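Long-range contacts in hypothetical protein Atu2299 (Agrobacterium tumefaciens, PDB 2HLY), which is of unknown function but belongs to the DUF2026 family, which is grouped with the papain-like CA clan of peptidases: residues 14-25 with 196-205; 6-14 with 116-124. All coordinates share one frame; numbering follows the deposited sequence.

Interaction 1 of 2, residues 14-25 with 196-205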
loop_
_atom_site.group_PDB
_atom_site.type_symbol
_atom_site.label_atom_id
_atom_site.label_comp_id
_atom_site.label_asym_id
_atom_site.label_seq_id
_atom_site.Cartn_x
_atom_site.Cartn_y
_atom_site.Cartn_z
ATOM N N PHE A 14 8.184 4.008 5.231
ATOM C CA PHE A 14 8.416 4.927 4.129
ATOM C C PHE A 14 9.392 4.367 3.092
ATOM O O PHE A 14 9.211 4.592 1.904
ATOM C CB PHE A 14 8.855 6.300 4.643
ATOM C CG PHE A 14 7.749 7.094 5.290
ATOM C CD1 PHE A 14 6.482 7.175 4.708
ATOM C CD2 PHE A 14 7.983 7.782 6.490
ATOM C CE1 PHE A 14 5.464 7.939 5.306
ATOM C CE2 PHE A 14 6.969 8.536 7.088
ATOM C CZ PHE A 14 5.714 8.608 6.496
ATOM N N ARG A 15 10.428 3.649 3.534
ATOM C CA ARG A 15 11.339 2.972 2.578
ATOM C C ARG A 15 10.544 2.046 1.659
ATOM O O ARG A 15 10.770 2.009 0.433
ATOM C CB ARG A 15 12.394 2.163 3.328
ATOM C CG ARG A 15 13.454 3.055 3.979
ATOM C CD ARG A 15 14.561 2.205 4.618
ATOM N NE ARG A 15 15.661 3.066 5.047
ATOM C CZ ARG A 15 16.951 2.730 5.003
ATOM N NH1 ARG A 15 17.330 1.531 4.565
ATOM N NH2 ARG A 15 17.862 3.604 5.404
ATOM N N ILE A 16 9.605 1.305 2.241
ATOM C CA ILE A 16 8.808 0.339 1.467
ATOM C C ILE A 16 7.925 1.069 0.455
ATOM O O ILE A 16 7.901 0.733 -0.734
ATOM C CB ILE A 16 7.969 -0.588 2.387
ATOM C CG1 ILE A 16 8.911 -1.488 3.199
ATOM C CG2 ILE A 16 6.985 -1.430 1.561
ATOM C CD1 ILE A 16 8.231 -2.255 4.353
ATOM N N TYR A 17 7.226 2.097 0.924
ATOM C CA TYR A 17 6.436 2.919 0.022
ATOM C C TYR A 17 7.320 3.447 -1.113
ATOM O O TYR A 17 6.956 3.342 -2.287
ATOM C CB TYR A 17 5.723 4.084 0.748
ATOM C CG TYR A 17 5.266 5.145 -0.238
ATOM C CD1 TYR A 17 4.064 4.997 -0.945
ATOM C CD2 TYR A 17 6.068 6.255 -0.519
ATOM C CE1 TYR A 17 3.669 5.943 -1.888
ATOM C CE2 TYR A 17 5.673 7.218 -1.458
ATOM C CZ TYR A 17 4.484 7.049 -2.138
ATOM O OH TYR A 17 4.083 7.983 -3.090
ATOM N N ARG A 18 8.482 4.005 -0.761
ATOM C CA ARG A 18 9.354 4.611 -1.781
ATOM C C ARG A 18 9.796 3.589 -2.834
ATOM O O ARG A 18 9.746 3.884 -4.031
ATOM C CB ARG A 18 10.551 5.292 -1.132
ATOM C CG ARG A 18 11.253 6.265 -2.078
ATOM C CD ARG A 18 12.472 6.904 -1.411
ATOM N NE ARG A 18 12.150 7.669 -0.197
ATOM C CZ ARG A 18 11.703 8.924 -0.177
ATOM N NH1 ARG A 18 11.501 9.590 -1.315
ATOM N NH2 ARG A 18 11.452 9.522 0.990
ATOM N N VAL A 19 10.180 2.393 -2.388
ATOM C CA VAL A 19 10.610 1.329 -3.297
ATOM C C VAL A 19 9.496 0.968 -4.277
ATOM O O VAL A 19 9.705 0.926 -5.489
ATOM C CB VAL A 19 11.095 0.091 -2.523
ATOM C CG1 VAL A 19 11.205 -1.135 -3.449
ATOM C CG2 VAL A 19 12.429 0.408 -1.855
ATOM N N ILE A 20 8.305 0.705 -3.745
ATOM C CA ILE A 20 7.202 0.260 -4.587
ATOM C C ILE A 20 6.791 1.381 -5.540
ATOM O O ILE A 20 6.562 1.150 -6.741
ATOM C CB ILE A 20 6.000 -0.210 -3.740
ATOM C CG1 ILE A 20 6.427 -1.344 -2.805
ATOM C CG2 ILE A 20 4.824 -0.592 -4.661
ATOM C CD1 ILE A 20 5.390 -1.719 -1.749
ATOM N N ASN A 21 6.716 2.604 -5.013
ATOM C CA ASN A 21 6.351 3.751 -5.843
ATOM C C ASN A 21 7.328 3.928 -6.996
ATOM O O ASN A 21 6.940 4.230 -8.130
ATOM C CB ASN A 21 6.343 5.022 -5.012
ATOM C CG ASN A 21 5.714 6.175 -5.743
ATOM O OD1 ASN A 21 4.588 6.060 -6.248
ATOM N ND2 ASN A 21 6.444 7.281 -5.838
ATOM N N SER A 22 8.605 3.733 -6.702
ATOM C CA SER A 22 9.656 3.916 -7.702
ATOM C C SER A 22 9.530 2.906 -8.844
ATOM O O SER A 22 9.773 3.241 -10.011
ATOM C CB SER A 22 11.029 3.800 -7.042
ATOM O OG SER A 22 11.184 4.788 -6.029
ATOM N N LEU A 23 9.135 1.685 -8.504
ATOM C CA LEU A 23 8.957 0.622 -9.493
ATOM C C LEU A 23 7.667 0.791 -10.313
ATOM O O LEU A 23 7.594 0.364 -11.481
ATOM C CB LEU A 23 8.963 -0.741 -8.788
ATOM C CG LEU A 23 10.330 -1.183 -8.266
ATOM C CD1 LEU A 23 10.213 -2.351 -7.300
ATOM C CD2 LEU A 23 11.235 -1.556 -9.454
ATOM N N LEU A 24 6.674 1.420 -9.721
ATOM C CA LEU A 24 5.372 1.573 -10.342
ATOM C C LEU A 24 5.217 2.777 -11.198
ATOM O O LEU A 24 4.364 2.833 -12.001
ATOM C CB LEU A 24 4.348 1.748 -9.293
ATOM C CG LEU A 24 3.869 0.473 -8.725
ATOM C CD1 LEU A 24 3.525 -0.489 -9.830
ATOM C CD2 LEU A 24 4.855 -0.087 -7.853
ATOM N N ILE A 25 5.976 3.795 -10.890
ATOM C CA ILE A 25 5.674 5.134 -11.417
ATOM C C ILE A 25 5.567 5.169 -12.958
ATOM O O ILE A 25 4.677 5.833 -13.505
ATOM C CB ILE A 25 6.608 6.240 -10.812
ATOM C CG1 ILE A 25 6.086 7.650 -11.135
ATOM C CG2 ILE A 25 8.040 6.060 -11.259
ATOM C CD1 ILE A 25 4.662 7.913 -10.659
ATOM N N VAL A 196 16.193 2.374 -12.779
ATOM C CA VAL A 196 15.033 2.831 -12.020
ATOM C C VAL A 196 15.539 3.588 -10.777
ATOM O O VAL A 196 16.166 2.992 -9.915
ATOM C CB VAL A 196 14.103 1.650 -11.626
ATOM C CG1 VAL A 196 12.856 2.160 -10.923
ATOM C CG2 VAL A 196 13.691 0.838 -12.862
ATOM N N PRO A 197 15.305 4.913 -10.713
ATOM C CA PRO A 197 15.734 5.666 -9.543
ATOM C C PRO A 197 14.699 5.661 -8.432
ATOM O O PRO A 197 13.503 5.531 -8.698
ATOM C CB PRO A 197 15.839 7.093 -10.082
ATOM C CG PRO A 197 14.797 7.167 -11.124
ATOM C CD PRO A 197 14.657 5.782 -11.714
ATOM N N LEU A 198 15.148 5.824 -7.195
ATOM C CA LEU A 198 14.194 6.060 -6.114
ATOM C C LEU A 198 13.513 7.404 -6.332
ATOM O O LEU A 198 14.174 8.389 -6.681
ATOM C CB LEU A 198 14.911 6.059 -4.766
ATOM C CG LEU A 198 15.337 4.716 -4.173
ATOM C CD1 LEU A 198 16.273 4.933 -2.974
ATOM C CD2 LEU A 198 14.136 3.848 -3.783
ATOM N N THR A 199 12.194 7.447 -6.165
ATOM C CA THR A 199 11.464 8.718 -6.248
ATOM C C THR A 199 11.844 9.618 -5.054
ATOM O O THR A 199 12.414 9.148 -4.067
ATOM C CB THR A 199 9.929 8.507 -6.348
ATOM O OG1 THR A 199 9.483 7.740 -5.230
ATOM C CG2 THR A 199 9.572 7.760 -7.648
ATOM N N GLY A 200 11.521 10.909 -5.142
ATOM C CA GLY A 200 12.162 11.897 -4.266
ATOM C C GLY A 200 11.328 12.752 -3.326
ATOM O O GLY A 200 11.768 13.827 -2.936
ATOM N N GLU A 201 10.141 12.286 -2.935
ATOM C CA GLU A 201 9.303 13.056 -1.996
ATOM C C GLU A 201 9.865 12.962 -0.574
ATOM O O GLU A 201 10.401 11.926 -0.184
ATOM C CB GLU A 201 7.844 12.562 -2.028
ATOM C CG GLU A 201 6.815 13.476 -1.315
ATOM C CD GLU A 201 5.373 12.932 -1.394
ATOM O OE1 GLU A 201 5.177 11.820 -1.941
ATOM O OE2 GLU A 201 4.437 13.609 -0.910
ATOM N N MET A 202 9.761 14.058 0.175
ATOM C CA MET A 202 10.065 14.068 1.602
ATOM C C MET A 202 8.826 13.555 2.314
ATOM O O MET A 202 7.721 14.036 2.053
ATOM C CB MET A 202 10.388 15.495 2.061
ATOM C CG MET A 202 10.897 15.615 3.473
ATOM S SD MET A 202 11.620 17.250 3.738
ATOM C CE MET A 202 13.270 17.011 3.087
ATOM N N LEU A 203 9.019 12.593 3.218
ATOM C CA LEU A 203 7.900 11.875 3.838
ATOM C C LEU A 203 7.985 11.887 5.350
ATOM O O LEU A 203 8.974 11.419 5.923
ATOM C CB LEU A 203 7.897 10.430 3.357
ATOM C CG LEU A 203 7.594 10.225 1.872
ATOM C CD1 LEU A 203 7.985 8.807 1.452
ATOM C CD2 LEU A 203 6.124 10.524 1.562
ATOM N N THR A 204 6.930 12.400 5.988
ATOM C CA THR A 204 6.855 12.498 7.441
ATOM C C THR A 204 5.416 12.286 7.910
ATOM O O THR A 204 4.472 12.535 7.156
ATOM C CB THR A 204 7.313 13.907 7.952
ATOM O OG1 THR A 204 6.349 14.893 7.571
ATOM C CG2 THR A 204 8.706 14.301 7.406
ATOM N N GLY A 205 5.264 11.858 9.156
ATOM C CA GLY A 205 3.951 11.811 9.799
ATOM C C GLY A 205 3.284 10.447 9.783
ATOM O O GLY A 205 3.599 9.588 8.954
HETATM O O HOH W 1 5.896 10.042 -3.534
HETATM O O HOH W 2 11.408 5.533 -10.456
#
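R18 reaches across to the C-terminal segment 196-205 and turns the end of its guanidinium on the backbone oxygen of E201, NH1 at 2.8 Å and NH2 at 2.9 Å from that single O atom, which lies in the guanidinium plane. NH1 also donates to T199 O, 2.9 Å away, from above that carbonyl's plane. A bend at chi3 (-60°) turns the group toward these two carbonyls, and CD1 of L203 settles over one guanidinium face, 3.6 Å from NH2. The same leucine lays its CB over the centre of the F14 ring, 3.8 Å from the centroid, while G205 O sits at the ring's edge. Further along, S22 OG accepts from T199 N at 2.8 Å and donates in turn to R18 O, one turn earlier in the helix. The amide of N21 comes crosswise to T199, with ND2 hydrogen-bonded to OG1 at 3.1 Å. Water bridges the tyrosine hydroxyl of Y17 and E201 OE1, and another links the backbone oxygens of S22 and P197. The end of strand 193-197, from a two-stranded antiparallel sheet, and the irregular C-terminal segment that follows it are thus strapped along one flank of helix 10-24, largely by side-chain-to-backbone bonds.

Interaction 2 of 2, residues 6-14 with 116-124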
loop_
_atom_site.group_PDB
_atom_site.type_symbol
_atom_site.label_atom_id
_atom_site.label_comp_id
_atom_site.label_asym_id
_atom_site.label_seq_id
_atom_site.Cartn_x
_atom_site.Cartn_y
_atom_site.Cartn_z
ATOM N N MET A 6 5.452 -1.141 17.035
ATOM C CA MET A 6 4.776 -1.370 15.764
ATOM C C MET A 6 5.456 -2.499 14.976
ATOM O O MET A 6 6.608 -2.851 15.238
ATOM C CB MET A 6 4.697 -0.072 14.960
ATOM C CG MET A 6 3.843 1.049 15.666
ATOM S SD MET A 6 3.709 2.457 14.565
ATOM C CE MET A 6 5.428 2.755 14.139
ATOM N N LEU A 7 4.748 -3.062 14.008
ATOM C CA LEU A 7 5.340 -4.129 13.207
ATOM C C LEU A 7 6.558 -3.633 12.446
ATOM O O LEU A 7 7.585 -4.314 12.380
ATOM C CB LEU A 7 4.319 -4.719 12.232
ATOM C CG LEU A 7 4.887 -5.751 11.247
ATOM C CD1 LEU A 7 5.462 -6.976 11.963
ATOM C CD2 LEU A 7 3.858 -6.152 10.199
ATOM N N ILE A 8 6.429 -2.451 11.853
ATOM C CA ILE A 8 7.543 -1.842 11.138
ATOM C C ILE A 8 7.745 -0.409 11.579
ATOM O O ILE A 8 6.771 0.332 11.821
ATOM C CB ILE A 8 7.392 -1.939 9.609
ATOM C CG1 ILE A 8 6.140 -1.240 9.138
ATOM C CG2 ILE A 8 7.313 -3.405 9.164
ATOM C CD1 ILE A 8 6.060 -1.139 7.571
ATOM N N LYS A 9 9.012 -0.030 11.733
ATOM C CA LYS A 9 9.339 1.350 12.072
ATOM C C LYS A 9 8.800 2.299 10.993
ATOM O O LYS A 9 8.775 1.951 9.807
ATOM C CB LYS A 9 10.853 1.538 12.205
ATOM C CG LYS A 9 11.464 0.877 13.403
ATOM C CD LYS A 9 12.916 1.287 13.479
ATOM C CE LYS A 9 13.722 0.380 14.367
ATOM N NZ LYS A 9 15.159 0.651 14.078
ATOM N N GLN A 10 8.402 3.502 11.409
ATOM C CA GLN A 10 7.881 4.504 10.457
ATOM C C GLN A 10 8.854 4.714 9.296
ATOM O O GLN A 10 8.464 4.746 8.121
ATOM C CB GLN A 10 7.559 5.827 11.166
ATOM C CG GLN A 10 7.082 6.888 10.193
ATOM C CD GLN A 10 6.664 8.180 10.860
ATOM O OE1 GLN A 10 5.713 8.205 11.646
ATOM N NE2 GLN A 10 7.350 9.261 10.527
ATOM N N THR A 11 10.136 4.858 9.614
ATOM C CA THR A 11 11.090 5.150 8.569
ATOM C C THR A 11 11.165 4.013 7.547
ATOM O O THR A 11 11.324 4.258 6.348
ATOM C CB THR A 11 12.476 5.526 9.148
ATOM O OG1 THR A 11 13.249 6.181 8.132
ATOM C CG2 THR A 11 13.199 4.304 9.722
ATOM N N ASP A 12 11.008 2.779 8.025
ATOM C CA ASP A 12 11.064 1.596 7.156
ATOM C C ASP A 12 9.776 1.446 6.335
ATOM O O ASP A 12 9.796 1.013 5.176
ATOM C CB ASP A 12 11.372 0.354 7.996
ATOM C CG ASP A 12 12.803 0.368 8.534
ATOM O OD1 ASP A 12 13.698 0.847 7.801
ATOM O OD2 ASP A 12 13.033 -0.094 9.676
ATOM N N TYR A 13 8.658 1.814 6.939
ATOM C CA TYR A 13 7.407 1.899 6.191
ATOM C C TYR A 13 7.589 2.836 4.999
ATOM O O TYR A 13 7.183 2.522 3.878
ATOM C CB TYR A 13 6.301 2.408 7.106
ATOM C CG TYR A 13 5.016 2.804 6.390
ATOM C CD1 TYR A 13 3.917 1.934 6.331
ATOM C CD2 TYR A 13 4.885 4.066 5.815
ATOM C CE1 TYR A 13 2.728 2.309 5.694
ATOM C CE2 TYR A 13 3.709 4.447 5.174
ATOM C CZ TYR A 13 2.631 3.578 5.137
ATOM O OH TYR A 13 1.472 4.016 4.531
ATOM N N PHE A 14 8.184 4.008 5.231
ATOM C CA PHE A 14 8.416 4.927 4.129
ATOM C C PHE A 14 9.392 4.367 3.092
ATOM O O PHE A 14 9.211 4.592 1.904
ATOM C CB PHE A 14 8.855 6.300 4.643
ATOM C CG PHE A 14 7.749 7.094 5.290
ATOM C CD1 PHE A 14 6.482 7.175 4.708
ATOM C CD2 PHE A 14 7.983 7.782 6.490
ATOM C CE1 PHE A 14 5.464 7.939 5.306
ATOM C CE2 PHE A 14 6.969 8.536 7.088
ATOM C CZ PHE A 14 5.714 8.608 6.496
ATOM N N PRO A 116 -2.914 15.039 3.247
ATOM C CA PRO A 116 -1.471 14.956 3.500
ATOM C C PRO A 116 -0.950 13.543 3.257
ATOM O O PRO A 116 -1.731 12.585 3.273
ATOM C CB PRO A 116 -1.353 15.264 5.000
ATOM C CG PRO A 116 -2.628 15.887 5.390
ATOM C CD PRO A 116 -3.663 15.332 4.481
ATOM N N ALA A 117 0.351 13.430 3.020
ATOM C CA ALA A 117 1.000 12.124 2.879
ATOM C C ALA A 117 1.542 11.690 4.239
ATOM O O ALA A 117 2.476 12.310 4.767
ATOM C CB ALA A 117 2.125 12.210 1.853
ATOM N N LYS A 118 0.954 10.643 4.823
ATOM C CA LYS A 118 1.413 10.118 6.108
ATOM C C LYS A 118 1.361 8.586 6.124
ATOM O O LYS A 118 0.707 7.972 5.285
ATOM C CB LYS A 118 0.578 10.658 7.286
ATOM C CG LYS A 118 0.500 12.176 7.419
ATOM C CD LYS A 118 -0.255 12.550 8.687
ATOM C CE LYS A 118 -0.517 14.039 8.774
ATOM N NZ LYS A 118 -1.076 14.404 10.106
ATOM N N MET A 119 2.051 7.982 7.088
ATOM C CA MET A 119 1.982 6.535 7.259
ATOM C C MET A 119 0.604 6.076 7.744
ATOM O O MET A 119 0.039 6.698 8.638
ATOM C CB MET A 119 3.022 6.090 8.285
ATOM C CG MET A 119 2.880 4.633 8.677
ATOM S SD MET A 119 4.175 3.963 9.715
ATOM C CE MET A 119 3.775 4.702 11.291
ATOM N N PHE A 120 0.108 4.961 7.188
ATOM C CA PHE A 120 -1.016 4.249 7.812
ATOM C C PHE A 120 -0.597 2.845 8.267
ATOM O O PHE A 120 -0.372 1.952 7.459
ATOM C CB PHE A 120 -2.261 4.137 6.916
ATOM C CG PHE A 120 -3.429 3.590 7.666
ATOM C CD1 PHE A 120 -4.261 4.447 8.392
ATOM C CD2 PHE A 120 -3.634 2.207 7.742
ATOM C CE1 PHE A 120 -5.324 3.936 9.159
ATOM C CE2 PHE A 120 -4.674 1.685 8.528
ATOM C CZ PHE A 120 -5.524 2.562 9.220
ATOM N N GLN A 121 -0.502 2.682 9.585
ATOM C CA GLN A 121 -0.165 1.393 10.200
ATOM C C GLN A 121 -0.840 1.421 11.580
ATOM O O GLN A 121 -0.421 2.176 12.470
ATOM C CB GLN A 121 1.357 1.254 10.344
ATOM C CG GLN A 121 1.749 -0.071 11.034
ATOM C CD GLN A 121 3.231 -0.255 11.307
ATOM O OE1 GLN A 121 3.618 -1.303 11.821
ATOM N NE2 GLN A 121 4.059 0.742 10.965
ATOM N N ARG A 122 -1.898 0.621 11.729
ATOM C CA ARG A 122 -2.710 0.645 12.960
ATOM C C ARG A 122 -3.184 -0.773 13.292
ATOM O O ARG A 122 -3.337 -1.597 12.389
ATOM C CB ARG A 122 -3.925 1.568 12.799
ATOM C CG ARG A 122 -3.615 3.037 12.448
ATOM C CD ARG A 122 -4.810 3.964 12.746
ATOM N NE ARG A 122 -5.101 3.936 14.176
ATOM C CZ ARG A 122 -6.322 3.895 14.722
ATOM N NH1 ARG A 122 -7.430 3.907 13.970
ATOM N NH2 ARG A 122 -6.444 3.820 16.041
ATOM N N PRO A 123 -3.455 -1.059 14.581
ATOM C CA PRO A 123 -3.934 -2.405 14.903
ATOM C C PRO A 123 -5.298 -2.675 14.260
ATOM O O PRO A 123 -6.170 -1.813 14.279
ATOM C CB PRO A 123 -4.067 -2.388 16.442
ATOM C CG PRO A 123 -3.185 -1.241 16.899
ATOM C CD PRO A 123 -3.319 -0.214 15.783
ATOM N N LEU A 124 -5.477 -3.866 13.700
ATOM C CA LEU A 124 -6.797 -4.224 13.164
ATOM C C LEU A 124 -7.868 -4.159 14.251
ATOM O O LEU A 124 -9.039 -3.836 13.982
ATOM C CB LEU A 124 -6.765 -5.625 12.547
ATOM C CG LEU A 124 -6.256 -5.709 11.114
ATOM C CD1 LEU A 124 -5.917 -7.156 10.787
ATOM C CD2 LEU A 124 -7.305 -5.175 10.160
#
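With CG anti to the backbone N (chi1 178°) and the rest of its chain extended, Q121 holds its amide out from the strand against the backbone of I8. The two meet as a pair of hydrogen bonds: I8 N donates to OE1 of Q121 at 3.0 Å, in the carbonyl plane on a lone pair, and NE2 of Q121 returns a bond of 2.9 Å to I8 O. Both are nearly straight, so the amide is held by its oxygen and its nitrogen alike and its rotation is fixed. In M119 a chi1 of 171° puts CG above the middle of the Y13 ring, 3.4 Å from the centroid, and SD follows over the same face at 4.0 Å from the centroid, a Met-aromatic contact. Beyond the sulfur, a bend at chi3 (75°) takes the methyl CE to M6 CE, which it meets tip to tip at 3.8 Å, and to Q10 CB, which it brushes. The ring of Y13 ends in a hydroxyl that accepts from F120 N at 3.1 Å, almost in line, and is also hydrogen-bonded to D100 O. The F14 side chain crosses that of M119 at about a right angle, CZ approaching CB. The start of helix 10-24 and the loop before it are thus seated on strand 120-123, an outermost strand of the four-stranded antiparallel sheet, and on the loop leading into it; strand 97-100 pairs with it and touches L7 and Y13, while helix 31-50 packs on I8.

How the interactions relate
Both interactions hold helix 10-24: interaction 2 fixes its N-terminal turn and the preceding loop, interaction 1 the turns that follow. Their segments alternate along the chain, and F14 belongs to both, touching L203 in one and M119 in the other. Interaction 2 is buried, and its polar groups are a neutral amide and a hydroxyl amid methionine and aromatic packing. Interaction 1 is only partly buried; it relies on a charged arginine, on small hydroxyls and on bridging waters, with more exposed residues at its margins. The two are joined directly where G205 O lies 2.9 Å from M119 N, a probable hydrogen bond, so that the C-terminal segment runs from the helix flank to the loop leading into strand 120-123.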